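Local coordinates for protein computational Design of Enzyme (Synthetic construct, PDB 3TP4) that is a designed enzyme on a glycosyl hydrolase-type barrel scaffold, probably built to carry an activated serine in a catalytic triad, at residues Gly259-Leu264 / Lys308-Ala313; Lys276-Thr281 / Ser314-Met319. One frame throughout, in Å; residues are numbered along the deposited sequence.

Contact 1 (Gly259-Leu264 / Lys308-Ala313)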
loop_
_atom_site.group_PDB
_atom_site.type_symbol
_atom_site.label_atom_id
_atom_site.label_comp_id
_atom_site.label_asym_id
_atom_site.label_seq_id
_atom_site.Cartn_x
_atom_site.Cartn_y
_atom_site.Cartn_z
ATOM N N GLY A 259 -12.523 18.721 6.965
ATOM C CA GLY A 259 -12.612 17.617 6.022
ATOM C C GLY A 259 -11.594 16.521 6.317
ATOM O O GLY A 259 -11.882 15.328 6.206
ATOM N N LEU A 260 -10.388 16.926 6.694
ATOM C CA LEU A 260 -9.347 15.964 7.016
ATOM C C LEU A 260 -9.756 15.117 8.223
ATOM O O LEU A 260 -9.636 13.885 8.216
ATOM C CB LEU A 260 -8.039 16.700 7.312
ATOM C CG LEU A 260 -6.897 15.765 7.682
ATOM C CD1 LEU A 260 -6.662 14.756 6.555
ATOM C CD2 LEU A 260 -5.642 16.564 7.974
ATOM N N VAL A 261 -10.247 15.789 9.262
ATOM C CA VAL A 261 -10.665 15.103 10.483
ATOM C C VAL A 261 -11.782 14.098 10.227
ATOM O O VAL A 261 -11.747 12.988 10.754
ATOM C CB VAL A 261 -11.059 16.109 11.582
ATOM C CG1 VAL A 261 -11.814 15.414 12.702
ATOM C CG2 VAL A 261 -9.813 16.816 12.105
ATOM N N ALA A 262 -12.762 14.467 9.401
ATOM C CA ALA A 262 -13.834 13.526 9.047
ATOM C C ALA A 262 -13.291 12.247 8.389
ATOM O O ALA A 262 -13.703 11.136 8.734
ATOM C CB ALA A 262 -14.866 14.200 8.141
ATOM N N ASP A 263 -12.372 12.405 7.440
ATOM C CA ASP A 263 -11.750 11.252 6.792
ATOM C C ASP A 263 -10.882 10.441 7.752
ATOM O O ASP A 263 -10.883 9.214 7.707
ATOM C CB ASP A 263 -10.895 11.683 5.597
ATOM C CG ASP A 263 -11.732 12.019 4.364
ATOM O OD1 ASP A 263 -12.953 11.770 4.381
ATOM O OD2 ASP A 263 -11.152 12.519 3.378
ATOM N N LEU A 264 -10.119 11.121 8.603
ATOM C CA LEU A 264 -9.281 10.396 9.555
ATOM C C LEU A 264 -10.132 9.618 10.556
ATOM O O LEU A 264 -9.782 8.498 10.943
ATOM C CB LEU A 264 -8.267 11.335 10.246
ATOM C CG LEU A 264 -7.100 11.820 9.367
ATOM C CD1 LEU A 264 -6.253 12.880 10.067
ATOM C CD2 LEU A 264 -6.203 10.658 8.921
ATOM N N LYS A 308 -5.115 15.739 16.997
ATOM C CA LYS A 308 -5.051 15.450 18.427
ATOM C C LYS A 308 -6.377 15.738 19.119
ATOM O O LYS A 308 -6.789 15.001 20.011
ATOM C CB LYS A 308 -3.929 16.252 19.089
ATOM C CG LYS A 308 -2.544 15.809 18.678
ATOM C CD LYS A 308 -1.481 16.757 19.182
ATOM C CE LYS A 308 -1.461 16.805 20.692
ATOM N NZ LYS A 308 -0.269 17.561 21.204
ATOM N N ALA A 309 -7.047 16.801 18.691
ATOM C CA ALA A 309 -8.296 17.229 19.312
ATOM C C ALA A 309 -9.447 16.244 19.126
ATOM O O ALA A 309 -10.485 16.392 19.760
ATOM C CB ALA A 309 -8.697 18.606 18.802
ATOM N N ASP A 310 -9.274 15.246 18.261
ATOM C CA ASP A 310 -10.343 14.287 17.998
ATOM C C ASP A 310 -9.946 12.880 18.430
ATOM O O ASP A 310 -9.004 12.303 17.881
ATOM C CB ASP A 310 -10.685 14.282 16.505
ATOM C CG ASP A 310 -11.990 13.573 16.208
ATOM O OD1 ASP A 310 -12.040 12.331 16.315
ATOM O OD2 ASP A 310 -12.970 14.269 15.868
ATOM N N PRO A 311 -10.678 12.304 19.396
ATOM C CA PRO A 311 -10.239 11.018 19.949
ATOM C C PRO A 311 -10.323 9.868 18.949
ATOM O O PRO A 311 -9.727 8.813 19.170
ATOM C CB PRO A 311 -11.198 10.787 21.129
ATOM C CG PRO A 311 -12.377 11.675 20.858
ATOM C CD PRO A 311 -11.842 12.861 20.111
ATOM N N VAL A 312 -11.050 10.057 17.859
ATOM C CA VAL A 312 -11.163 8.993 16.872
ATOM C C VAL A 312 -10.198 9.218 15.711
ATOM O O VAL A 312 -9.503 8.300 15.294
ATOM C CB VAL A 312 -12.607 8.868 16.330
ATOM C CG1 VAL A 312 -12.667 7.810 15.218
ATOM C CG2 VAL A 312 -13.571 8.531 17.473
ATOM N N ALA A 313 -10.164 10.446 15.191
ATOM C CA ALA A 313 -9.204 10.802 14.142
ATOM C C ALA A 313 -7.749 10.599 14.596
ATOM O O ALA A 313 -6.863 10.342 13.786
ATOM C CB ALA A 313 -9.421 12.240 13.691
#

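Contact 2 (Lys276-Thr281 / Ser314-Met319)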
loop_
_atom_site.group_PDB
_atom_site.type_symbol
_atom_site.label_atom_id
_atom_site.label_comp_id
_atom_site.label_asym_id
_atom_site.label_seq_id
_atom_site.Cartn_x
_atom_site.Cartn_y
_atom_site.Cartn_z
ATOM N N LYS A 276 -8.290 -3.988 12.075
ATOM C CA LYS A 276 -7.112 -3.660 11.281
ATOM C C LYS A 276 -6.446 -2.385 11.788
ATOM O O LYS A 276 -6.878 -1.794 12.777
ATOM C CB LYS A 276 -7.496 -3.507 9.801
ATOM C CG LYS A 276 -7.991 -4.827 9.159
ATOM C CD LYS A 276 -8.289 -4.653 7.671
ATOM C CE LYS A 276 -8.844 -5.958 7.059
ATOM N NZ LYS A 276 -7.920 -7.093 7.323
ATOM N N VAL A 277 -5.388 -1.975 11.099
ATOM C CA VAL A 277 -4.676 -0.740 11.410
ATOM C C VAL A 277 -5.029 0.331 10.387
ATOM O O VAL A 277 -5.128 0.040 9.199
ATOM C CB VAL A 277 -3.150 -0.972 11.354
ATOM C CG1 VAL A 277 -2.388 0.372 11.325
ATOM C CG2 VAL A 277 -2.699 -1.849 12.519
ATOM N N SER A 278 -5.240 1.562 10.843
ATOM C CA SER A 278 -5.376 2.677 9.914
ATOM C C SER A 278 -4.194 3.617 10.089
ATOM O O SER A 278 -3.619 3.711 11.182
ATOM C CB SER A 278 -6.680 3.435 10.153
ATOM O OG SER A 278 -6.728 3.942 11.483
ATOM N N ALA A 279 -3.833 4.322 9.019
ATOM C CA ALA A 279 -2.710 5.259 9.074
ATOM C C ALA A 279 -2.960 6.404 8.106
ATOM O O ALA A 279 -3.630 6.225 7.091
ATOM C CB ALA A 279 -1.409 4.553 8.726
ATOM N N PHE A 280 -2.444 7.583 8.436
ATOM C CA PHE A 280 -2.516 8.751 7.550
ATOM C C PHE A 280 -1.352 8.625 6.547
ATOM O O PHE A 280 -0.344 9.327 6.644
ATOM C CB PHE A 280 -2.398 10.026 8.405
ATOM C CG PHE A 280 -2.697 11.323 7.670
ATOM C CD1 PHE A 280 -2.996 11.341 6.309
ATOM C CD2 PHE A 280 -2.650 12.537 8.360
ATOM C CE1 PHE A 280 -3.250 12.562 5.640
ATOM C CE2 PHE A 280 -2.897 13.753 7.712
ATOM C CZ PHE A 280 -3.200 13.773 6.358
ATOM N N THR A 281 -1.493 7.710 5.591
ATOM C CA THR A 281 -0.350 7.260 4.791
ATOM C C THR A 281 0.426 8.377 4.116
ATOM O O THR A 281 1.650 8.319 4.036
ATOM C CB THR A 281 -0.744 6.168 3.753
ATOM O OG1 THR A 281 -1.988 6.510 3.120
ATOM C CG2 THR A 281 -0.869 4.816 4.450
ATOM N N SER A 314 -7.495 10.734 15.889
ATOM C CA SER A 314 -6.133 10.516 16.398
ATOM C C SER A 314 -5.751 9.027 16.398
ATOM O O SER A 314 -4.581 8.685 16.586
ATOM C CB SER A 314 -5.994 11.107 17.807
ATOM O OG SER A 314 -6.829 10.402 18.703
ATOM N N ARG A 315 -6.732 8.147 16.179
ATOM C CA ARG A 315 -6.460 6.697 16.115
ATOM C C ARG A 315 -5.841 6.266 14.777
ATOM O O ARG A 315 -6.345 5.385 14.070
ATOM C CB ARG A 315 -7.692 5.865 16.495
ATOM C CG ARG A 315 -8.039 5.996 17.993
ATOM C CD ARG A 315 -9.281 5.168 18.391
ATOM N NE ARG A 315 -9.116 3.777 17.995
ATOM C CZ ARG A 315 -8.208 2.952 18.509
ATOM N NH1 ARG A 315 -7.384 3.366 19.469
ATOM N NH2 ARG A 315 -8.126 1.708 18.061
ATOM N N ASN A 316 -4.713 6.889 14.467
ATOM C CA ASN A 316 -3.985 6.624 13.238
ATOM C C ASN A 316 -2.481 6.481 13.483
ATOM O O ASN A 316 -1.877 7.289 14.179
ATOM C CB ASN A 316 -4.315 7.698 12.205
ATOM C CG ASN A 316 -5.641 7.424 11.528
ATOM O OD1 ASN A 316 -5.765 6.440 10.807
ATOM N ND2 ASN A 316 -6.647 8.253 11.795
ATOM N N ALA A 317 -1.900 5.431 12.918
ATOM C CA ALA A 317 -0.594 4.934 13.354
ATOM C C ALA A 317 0.611 5.746 12.895
ATOM O O ALA A 317 1.594 5.855 13.623
ATOM C CB ALA A 317 -0.433 3.486 12.936
ATOM N N TYR A 318 0.551 6.276 11.679
ATOM C CA TYR A 318 1.650 7.082 11.149
ATOM C C TYR A 318 1.179 8.081 10.104
ATOM O O TYR A 318 0.032 8.025 9.639
ATOM C CB TYR A 318 2.789 6.195 10.601
ATOM C CG TYR A 318 2.424 5.251 9.456
ATOM C CD1 TYR A 318 2.028 3.937 9.712
ATOM C CD2 TYR A 318 2.521 5.657 8.123
ATOM C CE1 TYR A 318 1.711 3.061 8.681
ATOM C CE2 TYR A 318 2.207 4.774 7.063
ATOM C CZ TYR A 318 1.809 3.480 7.358
ATOM O OH TYR A 318 1.478 2.599 6.341
HETATM N N MSE A 319 2.060 9.009 9.756
HETATM C CA MSE A 319 1.779 9.992 8.718
HETATM C C MSE A 319 3.093 10.352 8.029
HETATM O O MSE A 319 4.021 10.854 8.663
HETATM C CB MSE A 319 1.142 11.241 9.328
HETATM C CG MSE A 319 2.009 11.903 10.376
HETATM SE SE MSE A 319 0.967 13.192 11.417
HETATM C CE MSE A 319 0.489 14.459 10.000
#

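Contact 1 (Gly259-Leu264 / Lys308-Ala313)
Ala313 puts its methyl straight into the flank of the helix, and this is the tight part of the contact: Ala313 CB sits 3.7 Å from Leu264 CB. The same methyl lies 3.8 Å from Val261 O, one turn earlier. Leu264 offers only its CB here. Its CG lies anti to the carbonyl carbon (chi1 -72°), and its side chain goes on to touch Leu245 and Ile307. The two segments belong to neighbouring outer pieces of the TIM barrel: Gly259-Leu264 is part of helix 254-274, and Lys308-Ala313 takes in the end of helix 299-308 and the start of the loop before strand 318-321. That loop is folded by an Asx turn. Asp310 OD1 takes the N-H of Val312 on its anti lone pair. Ala313 N lies 2.9 Å from OD1 of Asp310, in an almost straight bond (174°) that comes from above the carboxylate plane; Arg265 adds a salt bridge to the same oxygen, which probably favours the charged carboxylate. Toward the partly exposed side the packing thins. Val261 CG1, anti to its backbone N, crosses Asp310 obliquely and meets OD2 at 3.6 Å, a plain van der Waals touch, and no hydrogen bond joins the two segments.

Contact 2 (Lys276-Thr281 / Ser314-Met319)
Ser278 O is held by two approaches across this contact, one hydrogen bond and one softer CA-H...O contact from Asn316 CA. In the hydrogen bond Ala317 N lies 3.0 Å from Ser278 O, in the carbonyl plane and fairly straight at 161°. Ser278 OG, set between its backbone N and carbonyl carbon, donates to Asn316 OD1 over 2.8 Å, coming from above the amide plane rather than along a lone pair. The other end of that amide, ND2, bonds to Ala313 O, so both ends fix the rotation of the buried group. These are neighbouring segments of the TIM barrel wall, running roughly the same way at 31°; Val277 and Ala279 bond back to strand 242-249, while Ala317 and Met319 bond onward to Leu33. Beyond Ala317 the join loosens to a weak bond from Phe280 N to Tyr318 O, where Phe280 centres an inverse gamma turn, and to a CA-H...O contact of Met319 CA with Phe280 O at 3.0 Å. Tyr318 CG takes the crowded position (chi1 60°), which lays the ring across Ala279: the CB methyl stands 3.5 Å from the ring centroid, a CH-pi contact over one face. Thr281 CG2 meets the phenol end, 3.7 Å from Tyr318 OH. An alanine at Tyr318 would remove that ring and probably leave the Ala279 methyl and Thr281 CG2 poorly packed, close to the putative Ser-His-Glu triad. Separately, the side chains of Phe280 and Met319 cross obliquely, Phe280 CB to Met319 CB 3.9 Å.

Contact 2 is a buried join in the barrel wall, while contact 1 lies further out, where a helix meets a loop and part of the surface is exposed. Their centres are 11 Å apart, and the same two chain regions feed both: helix 254-274 runs on toward strand 277-278, and Lys308-Ala313 continues directly into Ser314-Met319. The chemistry follows the depth. Contact 1 relies on small apolar touches, with its polar bonds spent inside the loop; contact 2 adds cross-segment hydrogen bonds to aromatic packing. They meet where Asn316 ND2 probably bonds to Leu264 O and where Leu260 and Leu264 press on the Phe280 ring, tying helix to wall.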